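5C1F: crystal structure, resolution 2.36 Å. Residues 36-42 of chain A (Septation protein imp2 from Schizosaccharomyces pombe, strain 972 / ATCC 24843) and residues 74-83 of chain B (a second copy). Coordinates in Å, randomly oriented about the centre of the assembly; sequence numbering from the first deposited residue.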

ATOM      1  N   GLU A  36      -2.103  23.241  -2.616  1.00 30.28           N
ATOM      2  CA  GLU A  36      -1.015  22.355  -3.019  1.00 30.73           C
ATOM      3  C   GLU A  36      -0.947  21.123  -2.130  1.00 30.20           C
ATOM      4  O   GLU A  36      -0.844  19.996  -2.617  1.00 33.20           O
ATOM      5  N   LEU A  37      -0.998  21.347  -0.823  1.00 30.40           N
ATOM      6  CA  LEU A  37      -0.923  20.259   0.140  1.00 22.27           C
ATOM      7  C   LEU A  37      -2.178  19.392   0.095  1.00 32.46           C
ATOM      8  O   LEU A  37      -2.098  18.170   0.241  1.00 29.97           O
ATOM      9  N   ARG A  38      -3.332  20.020  -0.115  1.00 29.93           N
ATOM     10  CA  ARG A  38      -4.577  19.271  -0.252  1.00 27.87           C
ATOM     11  C   ARG A  38      -4.475  18.302  -1.420  1.00 27.61           C
ATOM     12  O   ARG A  38      -4.830  17.131  -1.300  1.00 24.34           O
ATOM     13  N   SER A  39      -3.982  18.807  -2.546  1.00 26.86           N
ATOM     14  CA  SER A  39      -3.818  18.009  -3.755  1.00 30.35           C
ATOM     15  C   SER A  39      -2.827  16.870  -3.544  1.00 31.05           C
ATOM     16  O   SER A  39      -3.033  15.756  -4.027  1.00 32.43           O
ATOM     17  N   PHE A  40      -1.751  17.159  -2.821  1.00 28.21           N
ATOM     18  CA  PHE A  40      -0.740  16.157  -2.510  1.00 27.45           C
ATOM     19  C   PHE A  40      -1.336  15.009  -1.698  1.00 29.21           C
ATOM     20  O   PHE A  40      -1.189  13.837  -2.055  1.00 27.96           O
ATOM     21  N   TYR A  41      -2.015  15.349  -0.608  1.00 20.80           N
ATOM     22  CA  TYR A  41      -2.570  14.334   0.280  1.00 21.38           C
ATOM     23  C   TYR A  41      -3.817  13.683  -0.301  1.00 20.31           C
ATOM     24  O   TYR A  41      -4.178  12.575   0.090  1.00 30.21           O
ATOM     25  N   HIS A  42      -4.470  14.369  -1.235  1.00 21.13           N
ATOM     26  CA  HIS A  42      -5.575  13.775  -1.976  1.00 23.95           C
ATOM     27  C   HIS A  42      -5.085  12.552  -2.740  1.00 27.52           C
ATOM     28  O   HIS A  42      -5.701  11.487  -2.696  1.00 30.84           O
TER
ATOM     29  N   SER B  74      10.000  21.716   6.809  1.00 33.19           N
ATOM     30  CA  SER B  74       9.230  20.567   7.269  1.00 30.20           C
ATOM     31  C   SER B  74       8.444  19.919   6.136  1.00 30.94           C
ATOM     32  O   SER B  74       8.354  18.694   6.051  1.00 28.17           O
ATOM     33  N   VAL B  75       7.872  20.747   5.268  1.00 31.30           N
ATOM     34  CA  VAL B  75       7.116  20.245   4.129  1.00 32.44           C
ATOM     35  C   VAL B  75       8.029  19.444   3.197  1.00 32.19           C
ATOM     36  O   VAL B  75       7.636  18.396   2.680  1.00 32.18           O
ATOM     37  N   GLN B  76       9.254  19.928   3.007  1.00 28.12           N
ATOM     38  CA  GLN B  76      10.235  19.223   2.189  1.00 33.46           C
ATOM     39  C   GLN B  76      10.696  17.921   2.844  1.00 30.65           C
ATOM     40  O   GLN B  76      10.890  16.914   2.162  1.00 36.81           O
ATOM     41  N   VAL B  77      10.878  17.950   4.161  1.00 25.30           N
ATOM     42  CA  VAL B  77      11.246  16.755   4.912  1.00 25.87           C
ATOM     43  C   VAL B  77      10.136  15.713   4.812  1.00 29.01           C
ATOM     44  O   VAL B  77      10.400  14.523   4.617  1.00 29.95           O
ATOM     45  N   MET B  78       8.897  16.175   4.929  1.00 27.22           N
ATOM     46  CA  MET B  78       7.734  15.308   4.806  1.00 25.74           C
ATOM     47  C   MET B  78       7.718  14.621   3.443  1.00 27.89           C
ATOM     48  O   MET B  78       7.592  13.398   3.354  1.00 28.14           O
ATOM     49  N   LYS B  79       7.862  15.413   2.384  1.00 25.89           N
ATOM     50  CA  LYS B  79       7.825  14.884   1.026  1.00 26.50           C
ATOM     51  C   LYS B  79       9.032  13.998   0.731  1.00 27.88           C
ATOM     52  O   LYS B  79       8.920  13.013   0.003  1.00 28.19           O
ATOM     53  N   ALA B  80      10.185  14.345   1.293  1.00 22.61           N
ATOM     54  CA  ALA B  80      11.375  13.520   1.123  1.00 22.97           C
ATOM     55  C   ALA B  80      11.202  12.163   1.809  1.00 29.11           C
ATOM     56  O   ALA B  80      11.641  11.134   1.293  1.00 25.22           O
ATOM     57  N   GLU B  81      10.557  12.155   2.972  1.00 30.05           N
ATOM     58  CA  GLU B  81      10.359  10.903   3.689  1.00 27.04           C
ATOM     59  C   GLU B  81       9.265  10.071   3.032  1.00 24.29           C
ATOM     60  O   GLU B  81       9.292   8.842   3.092  1.00 27.85           O
ATOM     61  N   VAL B  82       8.306  10.740   2.400  1.00 24.59           N
ATOM     62  CA  VAL B  82       7.335  10.045   1.562  1.00 24.76           C
ATOM     63  C   VAL B  82       8.065   9.387   0.390  1.00 26.32           C
ATOM     64  O   VAL B  82       7.730   8.273  -0.018  1.00 22.52           O
ATOM     65  N   ASP B  83       9.074  10.077  -0.134  1.00 25.87           N
ATOM     66  CA  ASP B  83       9.911   9.531  -1.197  1.00 26.63           C
ATOM     67  C   ASP B  83      10.682   8.312  -0.695  1.00 28.63           C
ATOM     68  O   ASP B  83      10.769   7.296  -1.387  1.00 27.36           O
TER

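The most unusual feature of this contact is a methionine sulfur that approaches two aromatic side chains of the other copy, one of them through its hydroxyl. SD of M78(B) lies 3.0 Å from OH of Y41(A), a very short approach, and 3.7 Å from CE2 of F40(A). SD of M78(B) is 4.8 Å from the centroid of the F40(A) ring and 4.9 Å from that of Y41(A). Both approaches are oblique, 55° and 61° off the ring normals. The Y41(A) hydroxyl is buried by this contact and has no hydrogen-bond partner anywhere in the model.

The two helices run nearly parallel, at 16°, with their axes 13.1 Å apart at closest approach. The backbones stay apart, and the contact is made by side chains.

F40(A) points toward the other helix with chi1 t and has the largest covered area of any residue here. Its ring also touches two more residues. CE1 of F40(A) is 4.1 Å from CG of K79(B), and CZ of F40(A) is 4.2 Å from CG1 of V82(B). V82(B) also points toward the partner, with chi1 t. K79(B) leaves sideways; its CG touches the ring obliquely, while its end leads away, and NZ is hydrogen-bonded elsewhere in the structure.

M78(B) points toward chain A as t, m, m. CE of M78(B) is 4.4 Å from CD2 of L37(A). L37(A) starts sideways, but its m, t rotamer brings its end nearer. The same CD2 of L37(A) lies 4.2 Å from CG1 of V75(B), a sideways residue with chi1 t. Y41(A) also starts sideways; its chi1 is m, and its ring carries OH to the sulfur.

No hydrogen bond crosses between the stretches. Most of the listed contacts are apolar or sulfur-aromatic; the two stretches bury 266 Å², both sides summed.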

ATOM      1  CB  GLU A  36       0.327  23.084  -2.975  1.00 29.21           C
ATOM      2  CG  GLU A  36       0.540  24.062  -4.104  1.00 35.70           C
ATOM      3  CD  GLU A  36       1.920  24.689  -4.068  1.00 42.68           C
ATOM      4  OE1 GLU A  36       2.507  24.768  -2.967  1.00 42.60           O
ATOM      5  OE2 GLU A  36       2.418  25.093  -5.139  1.00 42.79           O
ATOM      6  CB  LEU A  37      -0.695  20.812   1.546  1.00 21.93           C
ATOM      7  CG  LEU A  37       0.734  21.308   1.788  1.00 34.80           C
ATOM      8  CD1 LEU A  37       0.824  22.153   3.052  1.00 30.70           C
ATOM      9  CD2 LEU A  37       1.703  20.132   1.857  1.00 27.98           C
ATOM     10  CB  ARG A  38      -5.770  20.206  -0.459  1.00 27.16           C
ATOM     11  CG  ARG A  38      -7.115  19.486  -0.407  1.00 27.41           C
ATOM     12  CD  ARG A  38      -8.152  20.151  -1.299  1.00 32.25           C
ATOM     13  NE  ARG A  38      -7.698  20.233  -2.684  1.00 38.15           N
ATOM     14  CZ  ARG A  38      -7.728  19.221  -3.548  1.00 35.21           C
ATOM     15  NH1 ARG A  38      -8.192  18.036  -3.175  1.00 34.79           N
ATOM     16  NH2 ARG A  38      -7.290  19.394  -4.787  1.00 33.21           N
ATOM     17  CB  SER A  39      -3.361  18.897  -4.914  1.00 34.18           C
ATOM     18  OG  SER A  39      -3.125  18.128  -6.079  1.00 39.05           O
ATOM     19  CB  PHE A  40       0.426  16.798  -1.751  1.00 24.63           C
ATOM     20  CG  PHE A  40       1.505  15.827  -1.354  1.00 28.52           C
ATOM     21  CD1 PHE A  40       2.530  15.511  -2.231  1.00 29.38           C
ATOM     22  CD2 PHE A  40       1.500  15.237  -0.098  1.00 29.98           C
ATOM     23  CE1 PHE A  40       3.527  14.618  -1.867  1.00 31.76           C
ATOM     24  CE2 PHE A  40       2.493  14.345   0.271  1.00 31.63           C
ATOM     25  CZ  PHE A  40       3.507  14.035  -0.613  1.00 29.09           C
ATOM     26  CB  TYR A  41      -2.868  14.933   1.654  1.00 22.27           C
ATOM     27  CG  TYR A  41      -1.612  15.174   2.456  1.00 24.52           C
ATOM     28  CD1 TYR A  41      -0.819  14.111   2.871  1.00 19.18           C
ATOM     29  CD2 TYR A  41      -1.212  16.460   2.791  1.00 19.92           C
ATOM     30  CE1 TYR A  41       0.334  14.321   3.601  1.00 24.65           C
ATOM     31  CE2 TYR A  41      -0.061  16.681   3.522  1.00 23.15           C
ATOM     32  CZ  TYR A  41       0.709  15.609   3.922  1.00 22.82           C
ATOM     33  OH  TYR A  41       1.856  15.825   4.649  1.00 26.99           O
ATOM     34  CB  HIS A  42      -6.190  14.784  -2.944  1.00 28.76           C
ATOM     35  CG  HIS A  42      -7.185  14.185  -3.889  1.00 35.81           C
ATOM     36  ND1 HIS A  42      -8.477  13.884  -3.519  1.00 37.82           N
ATOM     37  CD2 HIS A  42      -7.074  13.831  -5.191  1.00 24.60           C
ATOM     38  CE1 HIS A  42      -9.122  13.373  -4.553  1.00 39.31           C
ATOM     39  NE2 HIS A  42      -8.292  13.329  -5.580  1.00 36.35           N
TER
ATOM     40  CB  SER B  74       8.278  20.983   8.390  1.00 33.18           C
ATOM     41  OG  SER B  74       9.001  21.447   9.516  1.00 39.18           O
ATOM     42  CB  VAL B  75       6.436  21.399   3.360  1.00 33.04           C
ATOM     43  CG1 VAL B  75       5.851  20.908   2.046  1.00 26.53           C
ATOM     44  CG2 VAL B  75       5.357  22.035   4.221  1.00 23.67           C
ATOM     45  CB  GLN B  76      11.442  20.121   1.903  1.00 38.85           C
ATOM     46  CG  GLN B  76      11.112  21.339   1.058  1.00 44.86           C
ATOM     47  CD  GLN B  76      10.475  20.970  -0.268  1.00 50.72           C
ATOM     48  OE1 GLN B  76      10.906  20.031  -0.939  1.00 57.46           O
ATOM     49  NE2 GLN B  76       9.437  21.705  -0.651  1.00 50.50           N
ATOM     50  CB  VAL B  77      11.527  17.077   6.397  1.00 25.70           C
ATOM     51  CG1 VAL B  77      11.603  15.801   7.225  1.00 21.64           C
ATOM     52  CG2 VAL B  77      12.814  17.872   6.528  1.00 27.75           C
ATOM     53  CB  MET B  78       6.451  16.117   5.024  1.00 24.91           C
ATOM     54  CG  MET B  78       5.162  15.307   5.015  1.00 21.81           C
ATOM     55  SD  MET B  78       4.466  15.076   3.367  1.00 33.06           S
ATOM     56  CE  MET B  78       4.369  16.774   2.810  1.00 23.28           C
ATOM     57  CB  LYS B  79       7.748  16.026   0.005  1.00 33.29           C
ATOM     58  CG  LYS B  79       7.526  15.564  -1.433  1.00 37.43           C
ATOM     59  CD  LYS B  79       7.174  16.728  -2.347  1.00 44.31           C
ATOM     60  CE  LYS B  79       8.345  17.687  -2.515  1.00 44.17           C
ATOM     61  NZ  LYS B  79       9.447  17.099  -3.326  1.00 43.54           N
ATOM     62  CB  ALA B  80      12.600  14.235   1.660  1.00 23.73           C
ATOM     63  CB  GLU B  81      10.036  11.160   5.163  1.00 24.46           C
ATOM     64  CG  GLU B  81      11.211  11.725   5.974  1.00 22.58           C
ATOM     65  CD  GLU B  81      12.394  10.763   6.090  1.00 29.43           C
ATOM     66  OE1 GLU B  81      12.263   9.582   5.700  1.00 31.12           O
ATOM     67  OE2 GLU B  81      13.461  11.186   6.581  1.00 35.89           O
ATOM     68  CB  VAL B  82       6.240  10.999   1.040  1.00 23.28           C
ATOM     69  CG1 VAL B  82       5.484  10.375  -0.132  1.00 21.89           C
ATOM     70  CG2 VAL B  82       5.281  11.368   2.159  1.00 19.26           C
ATOM     71  CB  ASP B  83      10.881  10.595  -1.721  1.00 29.36           C
ATOM     72  CG  ASP B  83      11.470  10.240  -3.076  1.00 33.88           C
ATOM     73  OD1 ASP B  83      11.338   9.074  -3.504  1.00 38.02           O
ATOM     74  OD2 ASP B  83      12.070  11.131  -3.715  1.00 40.32           O
TER